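Local atomic coordinates of O-methyltransferase family 2 (Planctopirus limnophila, PDB entry 5I2H), a protein that probably transfers methyl groups from S-adenosylmethionine to hydroxyl oxygens of small molecules and is seen here with the flavone apigenin bound. Residues A[297-309]-A[328-340]. Residues are numbered along the deposited sequence; the frame is centred on the assembly and turned at random.
Sequences LLIHDVLLNSDLT and RAYSLEEYRGWIA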
# COMPACT_ATOMS: atom_id res chain seq x y z
N LEU A 297 30.51 -16.01 8.45
CA LEU A 297 29.34 -15.33 8.95
C LEU A 297 28.38 -15.18 7.78
O LEU A 297 28.73 -14.60 6.74
CB LEU A 297 29.71 -13.97 9.56
CG LEU A 297 28.52 -13.17 10.09
CD1 LEU A 297 27.96 -13.88 11.32
CD2 LEU A 297 28.98 -11.75 10.41
N LEU A 298 27.19 -15.73 7.94
CA LEU A 298 26.12 -15.69 6.94
C LEU A 298 25.08 -14.69 7.43
O LEU A 298 24.38 -14.95 8.42
CB LEU A 298 25.49 -17.07 6.76
CG LEU A 298 26.49 -18.21 6.49
CD1 LEU A 298 25.74 -19.56 6.54
CD2 LEU A 298 27.34 -18.05 5.23
N ILE A 299 24.97 -13.56 6.74
CA ILE A 299 23.93 -12.58 7.06
C ILE A 299 22.86 -12.73 6.00
O ILE A 299 23.16 -12.63 4.80
CB ILE A 299 24.49 -11.15 7.10
CG1 ILE A 299 25.44 -10.99 8.29
CG2 ILE A 299 23.36 -10.13 7.18
CD1 ILE A 299 26.25 -9.69 8.23
N HIS A 300 21.62 -13.00 6.42
CA HIS A 300 20.51 -13.17 5.48
C HIS A 300 19.48 -12.10 5.79
O HIS A 300 18.91 -12.10 6.88
CB HIS A 300 19.92 -14.58 5.58
CG HIS A 300 18.82 -14.85 4.60
ND1 HIS A 300 17.59 -15.33 4.99
CD2 HIS A 300 18.77 -14.73 3.24
CE1 HIS A 300 16.82 -15.49 3.92
NE2 HIS A 300 17.51 -15.13 2.85
N ASP A 301 19.29 -11.15 4.88
CA ASP A 301 18.44 -10.03 5.22
C ASP A 301 18.02 -9.35 3.93
O ASP A 301 18.37 -9.79 2.82
CB ASP A 301 19.16 -9.07 6.20
CG ASP A 301 18.21 -8.46 7.21
OD1 ASP A 301 17.30 -7.73 6.77
OD2 ASP A 301 18.33 -8.78 8.42
N VAL A 302 17.19 -8.31 4.07
CA VAL A 302 16.83 -7.51 2.90
C VAL A 302 17.87 -6.41 2.75
O VAL A 302 18.67 -6.16 3.67
CB VAL A 302 15.40 -6.95 3.03
CG1 VAL A 302 14.38 -8.09 3.03
CG2 VAL A 302 15.27 -6.03 4.30
N LEU A 303 17.87 -5.73 1.60
CA LEU A 303 18.85 -4.67 1.34
C LEU A 303 18.18 -3.42 0.80
O LEU A 303 17.49 -3.47 -0.22
CB LEU A 303 19.90 -5.13 0.34
CG LEU A 303 20.76 -6.31 0.80
CD1 LEU A 303 21.63 -6.79 -0.40
CD2 LEU A 303 21.60 -5.95 2.02
N LEU A 304 18.43 -2.29 1.47
CA LEU A 304 18.26 -0.99 0.83
C LEU A 304 19.41 -0.75 -0.14
O LEU A 304 20.51 -1.32 0.01
CB LEU A 304 18.24 0.14 1.86
CG LEU A 304 17.00 0.20 2.73
CD1 LEU A 304 17.20 1.17 3.85
CD2 LEU A 304 15.75 0.62 1.89
N ASN A 305 19.17 0.14 -1.12
CA ASN A 305 20.23 0.50 -2.05
C ASN A 305 21.28 1.36 -1.33
O ASN A 305 21.10 1.75 -0.17
CB ASN A 305 19.66 1.19 -3.30
CG ASN A 305 18.97 2.51 -3.00
OD1 ASN A 305 19.18 3.12 -1.96
ND2 ASN A 305 18.15 2.97 -3.95
N SER A 306 22.40 1.61 -2.00
CA SER A 306 23.55 2.18 -1.30
C SER A 306 23.33 3.62 -0.83
O SER A 306 23.99 4.05 0.12
CB SER A 306 24.80 2.08 -2.18
OG SER A 306 24.63 2.83 -3.37
N ASP A 307 22.43 4.39 -1.43
CA ASP A 307 22.21 5.70 -0.83
C ASP A 307 20.90 5.76 -0.07
O ASP A 307 20.41 6.86 0.22
CB ASP A 307 22.32 6.82 -1.87
CG ASP A 307 21.21 6.79 -2.89
OD1 ASP A 307 20.51 5.75 -2.96
OD2 ASP A 307 21.07 7.79 -3.63
N LEU A 308 20.35 4.61 0.30
CA LEU A 308 19.16 4.54 1.16
C LEU A 308 18.00 5.36 0.60
O LEU A 308 17.31 6.09 1.31
CB LEU A 308 19.49 4.98 2.59
CG LEU A 308 20.76 4.37 3.21
CD1 LEU A 308 20.92 4.91 4.65
CD2 LEU A 308 20.68 2.84 3.18
N THR A 309 17.76 5.20 -0.70
CA THR A 309 16.65 5.87 -1.35
C THR A 309 15.61 4.91 -1.88
O THR A 309 14.67 5.34 -2.56
CB THR A 309 17.15 6.75 -2.51
OG1 THR A 309 17.89 5.92 -3.42
CG2 THR A 309 18.03 7.86 -1.96
N ARG A 328 16.03 -1.20 11.53
CA ARG A 328 15.44 -0.83 10.25
C ARG A 328 16.13 -1.70 9.20
O ARG A 328 17.05 -2.46 9.52
CB ARG A 328 15.64 0.66 9.96
CG ARG A 328 17.15 1.08 9.89
CD ARG A 328 17.31 2.35 8.99
NE ARG A 328 18.63 2.97 9.05
CZ ARG A 328 19.61 2.80 8.16
NH1 ARG A 328 19.43 2.02 7.09
NH2 ARG A 328 20.79 3.40 8.36
N ALA A 329 15.66 -1.60 7.94
CA ALA A 329 16.44 -2.24 6.88
C ALA A 329 17.73 -1.48 6.67
O ALA A 329 17.78 -0.25 6.84
CB ALA A 329 15.64 -2.29 5.57
N TYR A 330 18.79 -2.22 6.31
CA TYR A 330 20.11 -1.66 6.07
C TYR A 330 20.56 -1.96 4.64
O TYR A 330 20.00 -2.83 3.96
CB TYR A 330 21.14 -2.23 7.09
CG TYR A 330 20.86 -1.79 8.50
CD1 TYR A 330 21.05 -0.45 8.88
CD2 TYR A 330 20.42 -2.69 9.47
CE1 TYR A 330 20.80 -0.03 10.20
CE2 TYR A 330 20.18 -2.28 10.77
CZ TYR A 330 20.37 -0.95 11.13
OH TYR A 330 20.11 -0.54 12.43
N SER A 331 21.59 -1.23 4.17
CA SER A 331 22.16 -1.45 2.84
C SER A 331 23.33 -2.45 2.90
O SER A 331 23.87 -2.74 3.96
CB SER A 331 22.67 -0.14 2.24
OG SER A 331 23.76 0.34 3.04
N LEU A 332 23.73 -2.95 1.72
CA LEU A 332 24.91 -3.81 1.66
C LEU A 332 26.13 -3.06 2.18
O LEU A 332 26.93 -3.63 2.93
CB LEU A 332 25.16 -4.30 0.24
CG LEU A 332 26.36 -5.27 0.03
CD1 LEU A 332 26.27 -6.54 0.87
CD2 LEU A 332 26.50 -5.68 -1.42
N GLU A 333 26.24 -1.77 1.85
CA GLU A 333 27.38 -0.98 2.32
C GLU A 333 27.40 -0.91 3.84
O GLU A 333 28.47 -1.04 4.46
CB GLU A 333 27.32 0.42 1.68
CG GLU A 333 28.30 1.42 2.21
CD GLU A 333 28.17 2.77 1.47
OE1 GLU A 333 28.00 2.78 0.23
OE2 GLU A 333 28.20 3.82 2.15
N GLU A 334 26.22 -0.81 4.47
CA GLU A 334 26.15 -0.80 5.94
C GLU A 334 26.57 -2.15 6.53
O GLU A 334 27.42 -2.20 7.43
CB GLU A 334 24.75 -0.37 6.39
CG GLU A 334 24.55 1.14 6.10
CD GLU A 334 23.14 1.66 6.38
OE1 GLU A 334 22.16 0.94 6.06
OE2 GLU A 334 23.04 2.82 6.88
N TYR A 335 26.02 -3.25 6.01
CA TYR A 335 26.49 -4.57 6.45
C TYR A 335 28.01 -4.72 6.25
O TYR A 335 28.71 -5.20 7.16
CB TYR A 335 25.74 -5.68 5.74
CG TYR A 335 24.32 -5.79 6.23
CD1 TYR A 335 24.06 -6.18 7.55
CD2 TYR A 335 23.24 -5.49 5.40
CE1 TYR A 335 22.78 -6.25 8.05
CE2 TYR A 335 21.92 -5.59 5.87
CZ TYR A 335 21.70 -5.97 7.21
OH TYR A 335 20.43 -6.01 7.71
N ARG A 336 28.53 -4.27 5.11
CA ARG A 336 29.97 -4.42 4.86
C ARG A 336 30.80 -3.59 5.82
O ARG A 336 31.91 -4.00 6.19
CB ARG A 336 30.29 -4.07 3.40
CG ARG A 336 29.83 -5.13 2.42
CD ARG A 336 30.49 -4.96 1.06
NE ARG A 336 31.94 -5.14 1.21
CZ ARG A 336 32.84 -5.04 0.23
NH1 ARG A 336 32.46 -4.76 -1.00
NH2 ARG A 336 34.13 -5.22 0.52
N GLY A 337 30.25 -2.48 6.31
CA GLY A 337 30.93 -1.72 7.35
C GLY A 337 31.11 -2.53 8.63
O GLY A 337 32.21 -2.58 9.19
N TRP A 338 30.06 -3.23 9.06
CA TRP A 338 30.16 -4.06 10.26
C TRP A 338 31.06 -5.26 10.03
O TRP A 338 31.82 -5.65 10.92
CB TRP A 338 28.77 -4.51 10.72
CG TRP A 338 27.93 -3.37 11.14
CD1 TRP A 338 28.33 -2.27 11.85
CD2 TRP A 338 26.55 -3.15 10.81
NE1 TRP A 338 27.29 -1.42 12.03
CE2 TRP A 338 26.18 -1.92 11.38
CE3 TRP A 338 25.58 -3.89 10.12
CZ2 TRP A 338 24.90 -1.40 11.27
CZ3 TRP A 338 24.32 -3.37 10.00
CH2 TRP A 338 23.98 -2.13 10.58
N ILE A 339 30.97 -5.86 8.84
CA ILE A 339 31.82 -6.99 8.48
C ILE A 339 33.28 -6.58 8.54
O ILE A 339 34.11 -7.27 9.16
CB ILE A 339 31.42 -7.50 7.08
CG1 ILE A 339 30.05 -8.19 7.16
CG2 ILE A 339 32.46 -8.46 6.53
CD1 ILE A 339 29.36 -8.34 5.84
N ALA A 340 33.61 -5.43 7.92
CA ALA A 340 34.98 -4.94 7.90
C ALA A 340 35.46 -4.54 9.29
O ALA A 340 36.65 -4.67 9.61
CB ALA A 340 35.12 -3.75 6.94
O HOH W 1 18.36 -5.14 6.19
O HOH W 2 22.77 -2.27 -0.95
O HOH W 3 24.53 2.85 2.46
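With chi1 near -70° in both residues, Tyr335 leans its ring from the helix toward strand 297-301 while Ile299 turns CG2 anti to its backbone N, over one face of that ring. The resulting CH-pi contact puts Ile299 CG2 4.3 Å from the centroid of the Tyr335 ring; Leu303 CD2 reaches Tyr335 CD2 obliquely, and Ile299 CD1 passes on to Ile339 CD1. The tyrosine OH lies close to the Asp301 carboxylate, yet the link between them is a water: it accepts a hydrogen bond from Tyr335 OH (2.7 Å) and another from Tyr330 N, while donating to Asp301 OD1 and Val302 O. Four hydrogen bonds thus hold this water, and OD1 also binds His273, so Asp301 is a second-shell residue behind the apigenin pocket, and Tyr335 backs it through the water.

Further along, Leu304 N donates to Tyr330 O (3.0 Å), the one direct hydrogen bond between the two segments. Leu308, in the turn after it, packs CD2 on Ser331 CB at 3.7 Å and CD1 beside an ion pair within 328-340, in which Arg328 grips Glu334 end-on, NH2 to OE2 at 2.8 Å; OE2 is also bridged by Arg277. Glu334 OE1 also takes Ser331 N, and Ser331 OG accepts from Glu334 N at 3.1 Å: a capping box that starts the helix.

The helix packs on one face of the central sheet of the Rossmann-like methyltransferase domain: 332-340 runs nearly antiparallel to 297-301 (158°) and also covers neighbouring strand 357-362 through Tyr335 and Ile339, with helix 277-289 beside it at Trp338 and helix 312-324 against Val302, Leu304 and Ala329.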